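Local coordinates for uncharacterized protein (Synechococcus sp. WH 8102, PDB 4DCI) that is of unknown function, a YlqD-family protein that joins a small mixed beta-sheet domain to a long helical hairpin, probably a coiled coil, and assembles with other copies of itself, at residues G7-I12 with S120-V125; R14-R19 with M133-V138; A20-T25 with L106-I111. All coordinates share one frame; numbering follows the deposited sequence.

Interaction 1 of 3, residues G7-I12 with S120-V125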
# COMPACT_ATOMS: atom_id res chain seq x y z
N GLY B 7 6.59 35.19 11.54
CA GLY B 7 6.57 34.66 12.90
C GLY B 7 5.99 33.26 12.93
O GLY B 7 6.20 32.51 13.89
N THR B 8 5.29 32.91 11.85
CA THR B 8 4.61 31.63 11.70
C THR B 8 5.60 30.47 11.77
O THR B 8 6.55 30.40 10.98
CB THR B 8 3.83 31.58 10.38
OG1 THR B 8 3.02 32.76 10.27
CG2 THR B 8 2.93 30.34 10.31
N ILE B 9 5.38 29.57 12.72
CA ILE B 9 6.21 28.38 12.90
C ILE B 9 5.42 27.12 12.54
O ILE B 9 4.40 26.81 13.15
CB ILE B 9 6.77 28.30 14.35
CG1 ILE B 9 7.78 29.43 14.58
CG2 ILE B 9 7.42 26.95 14.62
CD1 ILE B 9 8.16 29.63 16.03
N LEU B 10 5.88 26.42 11.52
CA LEU B 10 5.24 25.19 11.07
C LEU B 10 6.00 23.98 11.59
O LEU B 10 7.22 24.03 11.74
CB LEU B 10 5.15 25.15 9.55
CG LEU B 10 4.30 26.25 8.88
CD1 LEU B 10 4.54 26.29 7.38
CD2 LEU B 10 2.82 26.06 9.19
N THR B 11 5.27 22.90 11.87
CA THR B 11 5.89 21.66 12.29
C THR B 11 5.72 20.64 11.18
O THR B 11 4.60 20.31 10.80
CB THR B 11 5.27 21.10 13.58
OG1 THR B 11 3.91 20.76 13.33
CG2 THR B 11 5.32 22.14 14.71
N ILE B 12 6.84 20.17 10.64
CA ILE B 12 6.82 19.19 9.55
C ILE B 12 7.37 17.88 10.06
O ILE B 12 7.87 17.81 11.18
CB ILE B 12 7.67 19.63 8.34
CG1 ILE B 12 9.13 19.86 8.76
CG2 ILE B 12 7.07 20.87 7.69
CD1 ILE B 12 10.10 19.96 7.60
N SER B 120 10.03 14.79 13.80
CA SER B 120 9.34 16.00 13.43
C SER B 120 10.16 17.18 13.91
O SER B 120 11.07 16.99 14.70
CB SER B 120 7.94 16.01 14.05
OG SER B 120 8.04 16.09 15.46
N CYS B 121 9.85 18.37 13.43
CA CYS B 121 10.58 19.59 13.82
C CYS B 121 9.91 20.85 13.28
O CYS B 121 8.98 20.79 12.47
CB CYS B 121 12.03 19.54 13.32
SG CYS B 121 12.13 19.75 11.54
N GLU B 122 10.40 22.01 13.73
CA GLU B 122 9.80 23.28 13.39
C GLU B 122 10.62 24.01 12.35
O GLU B 122 11.85 23.96 12.36
CB GLU B 122 9.65 24.13 14.64
CG GLU B 122 9.43 23.30 15.90
CD GLU B 122 8.60 24.01 16.93
OE1 GLU B 122 8.89 25.19 17.22
OE2 GLU B 122 7.66 23.36 17.46
N ILE B 123 9.93 24.68 11.44
CA ILE B 123 10.56 25.44 10.39
C ILE B 123 9.92 26.81 10.32
O ILE B 123 8.73 26.96 10.57
CB ILE B 123 10.41 24.77 9.03
CG1 ILE B 123 8.92 24.45 8.76
CG2 ILE B 123 11.26 23.52 8.98
CD1 ILE B 123 8.54 24.33 7.30
N LYS B 124 10.72 27.81 9.97
CA LYS B 124 10.23 29.17 9.80
C LYS B 124 10.98 29.80 8.64
O LYS B 124 12.00 29.28 8.22
CB LYS B 124 10.41 29.99 11.08
CG LYS B 124 11.84 30.06 11.60
CD LYS B 124 11.88 30.32 13.10
CE LYS B 124 13.32 30.28 13.62
NZ LYS B 124 13.98 28.96 13.42
N VAL B 125 10.46 30.91 8.13
CA VAL B 125 11.08 31.63 7.04
C VAL B 125 12.55 31.84 7.34
O VAL B 125 12.91 32.22 8.44
CB VAL B 125 10.41 32.99 6.83
CG1 VAL B 125 11.19 33.83 5.84
CG2 VAL B 125 8.98 32.80 6.34
O HOH W 1 8.30 31.84 9.31

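Interaction 2 of 3, residues R14-R19 with M133-V138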
# COMPACT_ATOMS: atom_id res chain seq x y z
N ARG B 14 10.17 14.79 9.48
CA ARG B 14 11.52 14.62 8.91
C ARG B 14 12.17 13.34 9.43
O ARG B 14 11.95 12.95 10.57
CB ARG B 14 12.42 15.78 9.33
CG ARG B 14 12.83 15.61 10.78
CD ARG B 14 14.03 16.41 11.19
NE ARG B 14 14.02 16.51 12.64
CZ ARG B 14 14.78 17.34 13.34
NH1 ARG B 14 15.63 18.15 12.72
NH2 ARG B 14 14.67 17.35 14.66
N PRO B 15 13.05 12.73 8.62
CA PRO B 15 13.73 11.54 9.09
C PRO B 15 14.92 11.88 10.01
O PRO B 15 15.50 12.96 9.90
CB PRO B 15 14.25 10.94 7.79
CG PRO B 15 14.57 12.14 6.95
CD PRO B 15 13.59 13.20 7.33
N ILE B 16 15.25 10.97 10.92
CA ILE B 16 16.46 11.07 11.73
C ILE B 16 17.36 9.89 11.38
O ILE B 16 16.88 8.76 11.23
CB ILE B 16 16.15 11.08 13.25
CG1 ILE B 16 15.38 12.33 13.65
CG2 ILE B 16 17.42 11.01 14.09
CD1 ILE B 16 15.95 13.63 13.13
N THR B 17 18.65 10.14 11.23
CA THR B 17 19.59 9.08 10.93
C THR B 17 20.17 8.53 12.22
O THR B 17 20.58 9.28 13.10
CB THR B 17 20.70 9.58 10.00
OG1 THR B 17 20.12 9.98 8.75
CG2 THR B 17 21.74 8.50 9.75
N VAL B 18 20.19 7.21 12.34
CA VAL B 18 20.81 6.57 13.48
C VAL B 18 22.18 6.05 13.05
O VAL B 18 22.28 5.26 12.11
CB VAL B 18 19.95 5.40 14.02
CG1 VAL B 18 20.38 5.01 15.42
CG2 VAL B 18 18.48 5.79 14.03
N ARG B 19 23.22 6.52 13.72
CA ARG B 19 24.57 5.97 13.52
C ARG B 19 24.97 5.17 14.76
O ARG B 19 24.64 5.57 15.88
CB ARG B 19 25.57 7.10 13.25
CG ARG B 19 25.35 7.84 11.95
CD ARG B 19 26.19 9.10 11.86
NE ARG B 19 25.68 10.00 10.83
CZ ARG B 19 25.88 11.32 10.79
NH1 ARG B 19 26.60 11.93 11.73
NH2 ARG B 19 25.36 12.04 9.81
N MSE B 133 16.45 18.18 7.28
CA MSE B 133 16.30 16.76 6.96
C MSE B 133 17.59 15.97 7.21
O MSE B 133 17.74 14.85 6.72
CB MSE B 133 15.87 16.57 5.50
CG MSE B 133 14.86 17.57 4.98
SE MSE B 133 13.03 17.25 5.60
CE MSE B 133 12.57 15.88 4.28
N GLN B 134 18.53 16.54 7.96
CA GLN B 134 19.86 15.94 8.01
C GLN B 134 20.42 15.76 9.41
O GLN B 134 21.63 15.64 9.60
CB GLN B 134 20.83 16.75 7.15
CG GLN B 134 20.41 16.81 5.70
CD GLN B 134 21.52 17.22 4.76
OE1 GLN B 134 22.24 18.19 5.00
NE2 GLN B 134 21.64 16.50 3.66
N VAL B 135 19.53 15.72 10.39
CA VAL B 135 19.95 15.45 11.75
C VAL B 135 20.24 13.95 11.94
O VAL B 135 19.50 13.09 11.43
CB VAL B 135 18.91 15.96 12.75
CG1 VAL B 135 19.19 15.46 14.15
CG2 VAL B 135 18.90 17.48 12.74
N ALA B 136 21.32 13.64 12.64
CA ALA B 136 21.65 12.25 13.00
C ALA B 136 21.96 12.11 14.48
O ALA B 136 22.43 13.06 15.10
CB ALA B 136 22.80 11.73 12.16
N ILE B 137 21.69 10.93 15.04
CA ILE B 137 22.08 10.62 16.41
C ILE B 137 23.09 9.47 16.43
O ILE B 137 23.05 8.58 15.58
CB ILE B 137 20.87 10.29 17.29
CG1 ILE B 137 20.19 9.01 16.82
CG2 ILE B 137 19.87 11.43 17.24
CD1 ILE B 137 18.99 8.61 17.65
N VAL B 138 23.99 9.51 17.41
CA VAL B 138 25.02 8.48 17.55
C VAL B 138 24.72 7.61 18.77
O VAL B 138 24.62 8.11 19.89
CB VAL B 138 26.43 9.11 17.68
CG1 VAL B 138 27.47 8.03 17.88
CG2 VAL B 138 26.76 9.92 16.43

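Interaction 3 of 3, residues A20-T25 with L106-I111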
# COMPACT_ATOMS: atom_id res chain seq x y z
N ALA B 20 25.68 4.06 14.58
CA ALA B 20 26.13 3.25 15.73
C ALA B 20 27.64 3.29 15.90
O ALA B 20 28.40 3.23 14.93
CB ALA B 20 25.66 1.82 15.61
N VAL B 21 28.06 3.40 17.15
CA VAL B 21 29.46 3.23 17.51
C VAL B 21 29.73 1.73 17.46
O VAL B 21 28.93 0.93 17.99
CB VAL B 21 29.76 3.78 18.92
CG1 VAL B 21 31.23 3.61 19.27
CG2 VAL B 21 29.41 5.26 19.00
N VAL B 22 30.82 1.34 16.81
CA VAL B 22 31.14 -0.09 16.73
C VAL B 22 31.61 -0.63 18.09
O VAL B 22 32.66 -0.23 18.62
CB VAL B 22 32.15 -0.43 15.61
CG1 VAL B 22 32.38 -1.94 15.57
CG2 VAL B 22 31.63 0.04 14.26
N THR B 23 30.79 -1.51 18.65
CA THR B 23 31.10 -2.23 19.88
C THR B 23 31.04 -3.71 19.56
O THR B 23 30.45 -4.09 18.54
CB THR B 23 30.07 -1.98 20.99
OG1 THR B 23 28.82 -2.60 20.65
CG2 THR B 23 29.86 -0.49 21.23
N PRO B 24 31.63 -4.55 20.42
CA PRO B 24 31.56 -5.98 20.16
C PRO B 24 30.11 -6.48 20.21
O PRO B 24 29.70 -7.24 19.33
CB PRO B 24 32.38 -6.59 21.31
CG PRO B 24 33.25 -5.47 21.80
CD PRO B 24 32.39 -4.26 21.65
N THR B 25 29.34 -6.05 21.20
CA THR B 25 27.93 -6.42 21.28
C THR B 25 27.25 -6.11 19.96
O THR B 25 26.47 -6.91 19.45
CB THR B 25 27.18 -5.68 22.40
OG1 THR B 25 27.61 -6.18 23.67
CG2 THR B 25 25.68 -5.88 22.28
N LEU B 106 35.02 -4.24 10.11
CA LEU B 106 34.92 -3.04 10.96
C LEU B 106 35.71 -3.14 12.26
O LEU B 106 35.75 -4.20 12.89
CB LEU B 106 33.46 -2.71 11.29
CG LEU B 106 32.55 -2.07 10.25
CD1 LEU B 106 31.16 -1.89 10.85
CD2 LEU B 106 33.10 -0.74 9.74
N GLU B 107 36.30 -2.02 12.67
CA GLU B 107 37.06 -1.92 13.92
C GLU B 107 36.23 -1.27 15.01
O GLU B 107 35.30 -0.50 14.72
CB GLU B 107 38.35 -1.14 13.70
CG GLU B 107 39.41 -1.89 12.91
CD GLU B 107 40.27 -0.97 12.05
OE1 GLU B 107 39.78 0.11 11.64
OE2 GLU B 107 41.43 -1.34 11.77
N MSE B 108 36.56 -1.58 16.26
CA MSE B 108 35.91 -0.95 17.42
C MSE B 108 36.02 0.57 17.36
O MSE B 108 37.02 1.11 16.87
CB MSE B 108 36.53 -1.46 18.73
CG MSE B 108 36.43 -2.96 18.97
SE MSE B 108 34.62 -3.65 18.87
CE MSE B 108 34.70 -4.43 17.10
N ASP B 109 34.98 1.24 17.85
CA ASP B 109 34.95 2.71 17.94
C ASP B 109 34.82 3.44 16.59
O ASP B 109 34.83 4.68 16.55
CB ASP B 109 36.13 3.24 18.76
CG ASP B 109 36.10 2.78 20.20
OD1 ASP B 109 34.99 2.59 20.74
OD2 ASP B 109 37.18 2.60 20.79
N GLN B 110 34.71 2.69 15.50
CA GLN B 110 34.29 3.28 14.24
C GLN B 110 32.80 3.61 14.32
O GLN B 110 32.07 3.07 15.16
CB GLN B 110 34.52 2.30 13.10
CG GLN B 110 35.84 2.45 12.38
CD GLN B 110 35.91 1.54 11.17
OE1 GLN B 110 36.21 0.35 11.29
NE2 GLN B 110 35.62 2.09 10.00
N ILE B 111 32.34 4.50 13.44
CA ILE B 111 30.94 4.92 13.46
C ILE B 111 30.25 4.59 12.14
O ILE B 111 30.74 4.94 11.07
CB ILE B 111 30.81 6.41 13.80
CG1 ILE B 111 31.17 6.63 15.28
CG2 ILE B 111 29.39 6.90 13.51
CD1 ILE B 111 31.28 8.08 15.70

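Interaction 1 of 3, residues G7-I12 with S120-V125
Ile-12 lays its side chain across that of Ile-123 at about a right angle, with CG2 of Ile-12 3.8 Å from CD1 of Ile-123 and the other Ile-12 branch end, CD1, against CG2 of the same partner. In Ile-12 it is CG1 that stands between the backbone N and the carbonyl carbon (chi1 59°), where it also meets Cys-121 SG at 4.1 Å. Leu-10 extends the same apolar face, its CB 3.9 Å from Ile-123 CG1. An alanine in place of Ile-12 would probably open a gap beside Ile-123 CD1 and CG2 and take CG1 away from Cys-121 SG. The backbones form an antiparallel ladder between strands 10-21 and 111-123, the first strand being an inner one of the mixed sheet and the second lying at its edge within the chain. Leu-10 and Ile-123 are a hydrogen-bonded pair, Leu-10 N to Ile-123 O at 3.1 Å with the return bond from Ile-123 N to Leu-10 O, and Ile-12 with Cys-121 is the next such pair, again with two bonds. Between them Thr-11 and Glu-122 make a non-hydrogen-bonded pair whose side chains lie alongside each other on the opposite face, Thr-11 CG2 3.8 Å from Glu-122 OE2. Glu-122 OE1 approaches Ile-9 CG2 at 3.5 Å. Past the ladder a water takes over, donating to Thr-8 O and accepting from Val-125 N, 2.8 Å from the Thr-8 O atom. The Ile-12 and Ile-123 face is covered by Leu-129 of helix 129-132, and also by Leu-117 and Ile-144 of a second subunit. Thr-11 OG1 is hydrogen-bonded to Ser-120 OG of that same neighbouring subunit.

Interaction 2 of 3, residues R14-R19 with M133-V138
Parallel pairing of strand 10-21 with strand 136-140, at the middle of the mixed sheet, brings Thr-17 level with Ala-136, Val-18 with Ile-137 and Arg-19 with Val-138. Three backbone bonds hold the register: Thr-17 N to Val-135 O at 3.1 Å, Ile-137 N to Thr-17 O, and Arg-19 N to Ile-137 O at 2.8 Å. Ile-137 thus reaches both ways, giving its N-H to Thr-17 and its carbonyl to Arg-19, as expected for parallel strands. Extended from CG to NE, the Arg-19 chain carries its guanidinium back to Ala-136, whose CB sits 3.4 Å above the plane, over its centre; the same methyl meets Thr-17 CB at 3.7 Å. The two strands are separated in sequence by the helical hairpin, strand 111-123 and the short helix 129-132; strand 111-123 lies along the other edge of strand 10-21, so that 10-21 is flanked by an antiparallel and a parallel neighbour. On the face opposite Ala-136, Ile-16 lies side by side with Val-135, CD1 of Ile-16 3.8 Å from CB of Val-135, and its CG2 meets Ile-137 CG2 at 4.0 Å, the two isoleucine side chains crossing at about a right angle. Arg-14 comes in beside this group with CG between the backbone N and the carbonyl carbon (chi1 75°), and its NH1 lies 3.3 Å from Val-135 CG2. That NH1 is hydrogen-bonded to Lys-132 O, which ties the guanidinium to the end of helix 129-132. At the Arg-14 end of the contact, selenomethionine Met-133 brings CE to 4.2 Å from Pro-15 CD. Leu-10 of a third subunit packs on Arg-14, Val-135 and Ile-137.

Interaction 3 of 3, residues A20-T25 with L106-I111
Val-22 is the apolar centre, and its two methyls diverge. CG1, anti to the backbone N (chi1 -178°), meets the terminal CE of selenomethionine Met-108 at 3.7 Å, the two side chains crossing at about a right angle, while CG2 rests on Leu-106 CD1 at 3.9 Å and on Gln-110 CB. The Met-108 chain is bent at chi2 and chi3; its SE lies against the N and CD side of the proline ring, 3.6 Å from Pro-24 CD. Both the N-H and the C=O of Val-22 are bonded to the loop: Val-22 N donates to Gln-110 O at 2.7 Å, and Val-22 O accepts from Asp-109 N, which approaches in the carbonyl plane, on a lone pair. Residues 107-110 form a type II beta turn with Asp-109 at positive phi (70°), and Gln-110 OE1 reaches back to accept from Glu-107 N at 2.7 Å. One step along, Val-21 and Ile-111 are a non-hydrogen-bonded antiparallel pair. At the polar edge Asp-109 OD1 is salt-bridged to Arg-140, and Thr-23, the N-cap of helix 24-60, has its OG1 hydrogen-bonded to Trp-26 N and to Asp-141. The contact thus lies where the sheet meets the hairpin: strand 10-21 passes into helix 24-60 beside the loop that leads from helix 69-104 into strand 111-123.

Overall arrangement
All three contacts use strand 10-21, which interaction 1 pairs antiparallel to strand 111-123 near its start, interaction 2 parallel to strand 136-140 in its middle, and interaction 3 with the loop entering strand 111-123 at its end. Interaction 2 is the buried one; interactions 1 and 3 are only partly buried. Successive contacts touch: Arg-14 packs on Cys-121, and Val-21 on Val-138. Interactions 1 and 3 do not meet, their centres about 36 Å apart. Ladder bonding with isoleucine packing marks the first two, whose faces neighbouring subunits help to cover; interaction 3, untouched by other chains of the assembly, keeps two backbone bonds but adds a turn and selenomethionine packing on a valine and a proline.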